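Local coordinates for protein arylmalonate decarboxylase (Bordetella bronchiseptica, PDB 3IXL) that catalyses the decarboxylation of 2-aryl-2-methylmalonates to 2-arylpropionates and carbon dioxide, and is held here with phenylacetic acid bound in its pocket, at residues Ser36-Gly41 against Val56-Arg61; Asp49-Ser54 against Thr75-Tyr80. The protein carries 2 engineered substitutions. All coordinates share one frame; numbering follows the deposited sequence.

Contact 1: residues Ser36-Gly41 against Val56-Arg61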
loop_
_atom_site.group_PDB
_atom_site.type_symbol
_atom_site.label_atom_id
_atom_site.label_comp_id
_atom_site.label_asym_id
_atom_site.label_seq_id
_atom_site.Cartn_x
_atom_site.Cartn_y
_atom_site.Cartn_z
ATOM N N SER A 36 3.126 -14.589 -3.436
ATOM C CA SER A 36 2.859 -15.697 -2.548
ATOM C C SER A 36 1.768 -15.232 -1.588
ATOM O O SER A 36 1.853 -14.129 -1.028
ATOM C CB SER A 36 4.139 -16.093 -1.816
ATOM O OG SER A 36 3.967 -17.325 -1.129
ATOM N N GLY A 37 0.733 -16.056 -1.420
ATOM C CA GLY A 37 -0.479 -15.655 -0.704
ATOM C C GLY A 37 -0.613 -16.119 0.729
ATOM O O GLY A 37 -0.368 -17.286 1.040
ATOM N N LEU A 38 -1.053 -15.209 1.593
ATOM C CA LEU A 38 -1.181 -15.482 3.023
ATOM C C LEU A 38 -2.435 -16.242 3.406
ATOM O O LEU A 38 -2.415 -16.992 4.379
ATOM C CB LEU A 38 -1.162 -14.174 3.813
ATOM C CG LEU A 38 0.147 -13.401 3.758
ATOM C CD1 LEU A 38 -0.046 -11.982 4.237
ATOM C CD2 LEU A 38 1.172 -14.092 4.630
ATOM N N GLY A 39 -3.525 -16.020 2.675
ATOM C CA GLY A 39 -4.827 -16.548 3.069
ATOM C C GLY A 39 -5.510 -15.754 4.165
ATOM O O GLY A 39 -6.177 -16.332 5.025
ATOM N N LEU A 40 -5.358 -14.429 4.144
ATOM C CA LEU A 40 -6.019 -13.566 5.123
ATOM C C LEU A 40 -7.533 -13.732 5.057
ATOM O O LEU A 40 -8.107 -13.725 3.969
ATOM C CB LEU A 40 -5.642 -12.096 4.866
ATOM C CG LEU A 40 -6.257 -11.022 5.770
ATOM C CD1 LEU A 40 -5.737 -11.162 7.201
ATOM C CD2 LEU A 40 -5.957 -9.636 5.230
ATOM N N GLY A 41 -8.166 -13.869 6.223
ATOM C CA GLY A 41 -9.604 -14.129 6.294
ATOM C C GLY A 41 -10.509 -12.909 6.353
ATOM O O GLY A 41 -11.652 -12.951 5.894
ATOM N N VAL A 56 7.299 -14.227 7.333
ATOM C CA VAL A 56 8.712 -14.561 7.142
ATOM C C VAL A 56 8.903 -15.792 6.236
ATOM O O VAL A 56 9.783 -15.810 5.375
ATOM C CB VAL A 56 9.423 -14.740 8.505
ATOM C CG1 VAL A 56 10.775 -15.419 8.346
ATOM C CG2 VAL A 56 9.594 -13.384 9.170
ATOM N N ASP A 57 8.051 -16.799 6.404
ATOM C CA ASP A 57 8.135 -18.003 5.580
ATOM C C ASP A 57 7.815 -17.709 4.122
ATOM O O ASP A 57 8.435 -18.272 3.222
ATOM C CB ASP A 57 7.225 -19.107 6.121
ATOM C CG ASP A 57 7.674 -19.612 7.485
ATOM O OD1 ASP A 57 8.898 -19.748 7.721
ATOM O OD2 ASP A 57 6.796 -19.852 8.336
ATOM N N HIS A 58 6.855 -16.811 3.887
ATOM C CA HIS A 58 6.529 -16.410 2.518
ATOM C C HIS A 58 7.677 -15.615 1.894
ATOM O O HIS A 58 7.981 -15.778 0.715
ATOM C CB HIS A 58 5.219 -15.620 2.467
ATOM C CG HIS A 58 4.004 -16.482 2.586
ATOM N ND1 HIS A 58 3.429 -17.105 1.499
ATOM C CD2 HIS A 58 3.269 -16.847 3.663
ATOM C CE1 HIS A 58 2.384 -17.807 1.899
ATOM N NE2 HIS A 58 2.266 -17.669 3.207
ATOM N N ALA A 59 8.325 -14.769 2.698
ATOM C CA ALA A 59 9.523 -14.057 2.239
ATOM C C ALA A 59 10.617 -15.038 1.774
ATOM O O ALA A 59 11.224 -14.846 0.720
ATOM C CB ALA A 59 10.043 -13.113 3.328
ATOM N N ARG A 60 10.856 -16.076 2.574
ATOM C CA ARG A 60 11.838 -17.102 2.251
ATOM C C ARG A 60 11.471 -17.847 0.964
ATOM O O ARG A 60 12.354 -18.131 0.145
ATOM C CB ARG A 60 11.972 -18.096 3.401
ATOM C CG ARG A 60 12.651 -17.566 4.659
ATOM C CD ARG A 60 12.763 -18.701 5.685
ATOM N NE ARG A 60 13.357 -18.293 6.957
ATOM C CZ ARG A 60 14.663 -18.297 7.218
ATOM N NH1 ARG A 60 15.538 -18.678 6.292
ATOM N NH2 ARG A 60 15.098 -17.910 8.410
ATOM N N ARG A 61 10.181 -18.153 0.777
ATOM C CA ARG A 61 9.753 -18.807 -0.466
ATOM C C ARG A 61 10.107 -17.943 -1.668
ATOM O O ARG A 61 10.680 -18.418 -2.651
ATOM C CB ARG A 61 8.252 -19.121 -0.488
ATOM C CG ARG A 61 7.856 -19.795 -1.804
ATOM C CD ARG A 61 6.382 -19.782 -2.082
ATOM N NE ARG A 61 6.123 -20.205 -3.462
ATOM C CZ ARG A 61 5.028 -19.899 -4.155
ATOM N NH1 ARG A 61 4.078 -19.148 -3.602
ATOM N NH2 ARG A 61 4.885 -20.326 -5.409
HETATM O O HOH W 1 0.055 -17.938 5.244
#

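Contact 2: residues Asp49-Ser54 against Thr75-Tyr80. With PAC (2-phenylacetic acid), chain C.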
loop_
_atom_site.group_PDB
_atom_site.type_symbol
_atom_site.label_atom_id
_atom_site.label_comp_id
_atom_site.label_asym_id
_atom_site.label_seq_id
_atom_site.Cartn_x
_atom_site.Cartn_y
_atom_site.Cartn_z
ATOM N N ASP A 49 -3.850 -11.383 12.955
ATOM C CA ASP A 49 -3.184 -12.238 13.928
ATOM C C ASP A 49 -3.067 -13.679 13.419
ATOM O O ASP A 49 -2.113 -14.382 13.766
ATOM C CB ASP A 49 -3.934 -12.207 15.259
ATOM C CG ASP A 49 -3.667 -10.945 16.066
ATOM O OD1 ASP A 49 -2.791 -10.124 15.703
ATOM O OD2 ASP A 49 -4.353 -10.783 17.098
ATOM N N ALA A 50 -4.020 -14.106 12.590
ATOM C CA ALA A 50 -4.040 -15.485 12.091
ATOM C C ALA A 50 -3.026 -15.781 10.979
ATOM O O ALA A 50 -2.745 -16.947 10.694
ATOM C CB ALA A 50 -5.437 -15.880 11.645
ATOM N N VAL A 51 -2.485 -14.740 10.345
ATOM C CA VAL A 51 -1.530 -14.938 9.243
ATOM C C VAL A 51 -0.187 -14.235 9.424
ATOM O O VAL A 51 0.769 -14.545 8.705
ATOM C CB VAL A 51 -2.115 -14.537 7.855
ATOM C CG1 VAL A 51 -3.304 -15.414 7.502
ATOM C CG2 VAL A 51 -2.462 -13.044 7.798
ATOM N N ILE A 52 -0.111 -13.284 10.357
ATOM C CA ILE A 52 1.077 -12.430 10.462
ATOM C C ILE A 52 2.360 -13.239 10.687
ATOM O O ILE A 52 3.429 -12.866 10.211
ATOM C CB ILE A 52 0.904 -11.326 11.546
ATOM C CG1 ILE A 52 2.069 -10.327 11.537
ATOM C CG2 ILE A 52 0.783 -11.945 12.935
ATOM C CD1 ILE A 52 2.147 -9.456 10.297
ATOM N N GLU A 53 2.237 -14.358 11.396
ATOM C CA GLU A 53 3.404 -15.166 11.733
ATOM C C GLU A 53 4.002 -15.885 10.532
ATOM O O GLU A 53 5.148 -16.339 10.596
ATOM C CB GLU A 53 3.044 -16.182 12.812
ATOM C CG GLU A 53 2.622 -15.519 14.113
ATOM C CD GLU A 53 1.951 -16.476 15.074
ATOM O OE1 GLU A 53 2.367 -16.496 16.247
ATOM O OE2 GLU A 53 1.019 -17.199 14.669
ATOM N N SER A 54 3.234 -15.993 9.452
ATOM C CA SER A 54 3.688 -16.687 8.250
ATOM C C SER A 54 4.437 -15.799 7.266
ATOM O O SER A 54 4.984 -16.293 6.292
ATOM C CB SER A 54 2.513 -17.357 7.540
ATOM O OG SER A 54 1.632 -16.401 6.964
ATOM N N THR A 75 -1.130 -2.957 3.674
ATOM C CA THR A 75 -0.890 -1.776 4.492
ATOM C C THR A 75 -1.217 -2.108 5.943
ATOM O O THR A 75 -0.373 -1.957 6.837
ATOM C CB THR A 75 -1.753 -0.570 4.025
ATOM O OG1 THR A 75 -2.076 -0.689 2.629
ATOM C CG2 THR A 75 -1.019 0.743 4.278
ATOM N N SER A 76 -2.433 -2.589 6.172
ATOM C CA SER A 76 -2.897 -2.782 7.540
ATOM C C SER A 76 -2.179 -3.909 8.285
ATOM O O SER A 76 -1.938 -3.800 9.486
ATOM C CB SER A 76 -4.426 -2.896 7.601
ATOM O OG SER A 76 -4.900 -3.942 6.778
ATOM N N LEU A 77 -1.805 -4.968 7.577
ATOM C CA LEU A 77 -1.029 -6.043 8.197
ATOM C C LEU A 77 0.295 -5.497 8.718
ATOM O O LEU A 77 0.834 -5.996 9.713
ATOM C CB LEU A 77 -0.769 -7.149 7.174
ATOM C CG LEU A 77 -0.385 -8.572 7.504
ATOM C CD1 LEU A 77 -1.175 -9.135 8.664
ATOM C CD2 LEU A 77 -0.720 -9.345 6.256
ATOM N N SER A 78 0.818 -4.466 8.044
ATOM C CA SER A 78 2.088 -3.867 8.433
ATOM C C SER A 78 2.002 -2.660 9.385
ATOM O O SER A 78 2.988 -2.367 10.057
ATOM C CB SER A 78 2.973 -3.575 7.211
ATOM O OG SER A 78 2.330 -2.759 6.242
ATOM N N PHE A 79 0.838 -2.010 9.489
ATOM C CA PHE A 79 0.694 -0.882 10.430
ATOM C C PHE A 79 -0.103 -1.163 11.706
ATOM O O PHE A 79 -0.075 -0.332 12.624
ATOM C CB PHE A 79 0.224 0.435 9.744
ATOM C CG PHE A 79 -1.239 0.458 9.303
ATOM C CD1 PHE A 79 -2.290 0.344 10.227
ATOM C CD2 PHE A 79 -1.554 0.656 7.963
ATOM C CE1 PHE A 79 -3.620 0.373 9.809
ATOM C CE2 PHE A 79 -2.877 0.704 7.529
ATOM C CZ PHE A 79 -3.915 0.563 8.449
ATOM N N TYR A 80 -0.806 -2.297 11.781
ATOM C CA TYR A 80 -1.793 -2.458 12.862
ATOM C C TYR A 80 -1.224 -2.510 14.270
ATOM O O TYR A 80 -1.959 -2.333 15.241
ATOM C CB TYR A 80 -2.747 -3.628 12.631
ATOM C CG TYR A 80 -2.258 -5.031 12.974
ATOM C CD1 TYR A 80 -1.281 -5.670 12.203
ATOM C CD2 TYR A 80 -2.846 -5.756 14.017
ATOM C CE1 TYR A 80 -0.878 -6.969 12.491
ATOM C CE2 TYR A 80 -2.459 -7.063 14.300
ATOM C CZ TYR A 80 -1.469 -7.662 13.538
ATOM O OH TYR A 80 -1.087 -8.967 13.803
HETATM C C1 PAC C . -4.561 -3.323 3.256
HETATM C C2 PAC C . -5.446 -4.543 3.080
HETATM C "C1'" PAC C . -5.420 -5.344 1.795
HETATM C "C2'" PAC C . -6.604 -6.014 1.472
HETATM C "C3'" PAC C . -6.695 -6.792 0.319
HETATM C "C4'" PAC C . -5.589 -6.909 -0.518
HETATM C "C5'" PAC C . -4.400 -6.239 -0.206
HETATM C "C6'" PAC C . -4.304 -5.462 0.954
HETATM O O1 PAC C . -3.804 -2.886 2.344
HETATM O O2 PAC C . -4.639 -2.767 4.388
#

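Contact 1: residues Ser36-Gly41 against Val56-Arg61
S36 and H58 meet through a short hydrogen bond of 2.7 Å between S36 OG and H58 ND1, with the hydroxyl lying at the edge of the imidazole, in the ring plane. Either atom could supply the proton. The same hydroxyl takes a second bond from R61, whose NH1 reaches S36 OG at 3.1 Å with an N-H...O angle of 153°; the oxygen sits in the plane of the guanidinium. One small side chain is thus shared by two residues three apart, about one turn of the helix. Beyond the serine, G37 O comes within 2.9 Å of H58 CE1, a close carbon-oxygen approach and not a conventional hydrogen bond, while the methyl CD2 of L38 rests 3.6 Å from H58 CD2. The other ring nitrogen is reached through solvent: one water gives a hydrogen bond to L38 O and also bonds H58 NE2 at 3.0 Å. ND1 is therefore held directly by the strand end and NE2 through water by the loop that follows it, which should limit the ring's rotation.

In the fold, this is where helix 55-64 lies over the end of strand 33-37, an outermost strand of a four-stranded parallel sheet with helices packed against it. S36 is held in that sheet by backbone hydrogen bonds to M11 and V13 of strand 8-13, and the side chains of L38 and H58 both touch I12 of the same strand. The side chain of S36 leaves the strand toward the helix, and chi1 of -169° sets OG anti to the backbone N, within reach of both H58 and R61. R61 crosses the intervening distance with a chain extended from CG to NE, placing the guanidinium of this exposed residue beside the serine hydroxyl.

Contact 2: residues Asp49-Ser54 against Thr75-Tyr80
D49 and Y80 meet with the carboxylate and the phenol ring turned 50° apart, where Y80 OH donates a 2.8 Å hydrogen bond to D49 OD1. The acceptor lies at the ring's edge, in its plane, and is met nearly along its C-O axis. I52 crosses the same tyrosine at a slant, its CG2 3.6 Å from Y80 OH. Against L77, I52 slides past in the opposite direction, so that methyl meets methyl at 3.7 Å between I52 CD1 and L77 CD1. V51 CG2 adds a looser touch on the same L77 methyl. Through L77 and Y80, then, helix 75-79 and the residue after it pack on 49-54.

Near the N-terminal end of this short helix the backbone N and hydroxyl of T75 both bond O1 of the bound phenylacetic acid, and those of S76 both bond its O2, with S76 OG only 2.7 Å from O2. Y48 OH also bonds S76 OG. Four donors from T75 and S76, besides Y126 OH and G189 N, converge on the ligand and would be expected to favour its carboxylate form.

In the fold
Contacts 1 and 2 have centres 11 Å apart and interleave along the chain: strand 33-37, helix 45-51 and helix 55-64 follow one another, before the chain reaches helix 75-79. L38 joins them. Its CD2, on the histidine in contact 1, also lies 3.3 Å from S54 OG of contact 2, and its CD1 packs 3.4 Å from L77 CD2. L40 CD1 touches V51 CG2 at 3.8 Å. The two contacts differ in their relation to the pocket. Contact 2 includes residues that bind phenylacetic acid directly, whereas contact 1 is a surface contact; the side chain of L38 lies about 8 Å from the ligand.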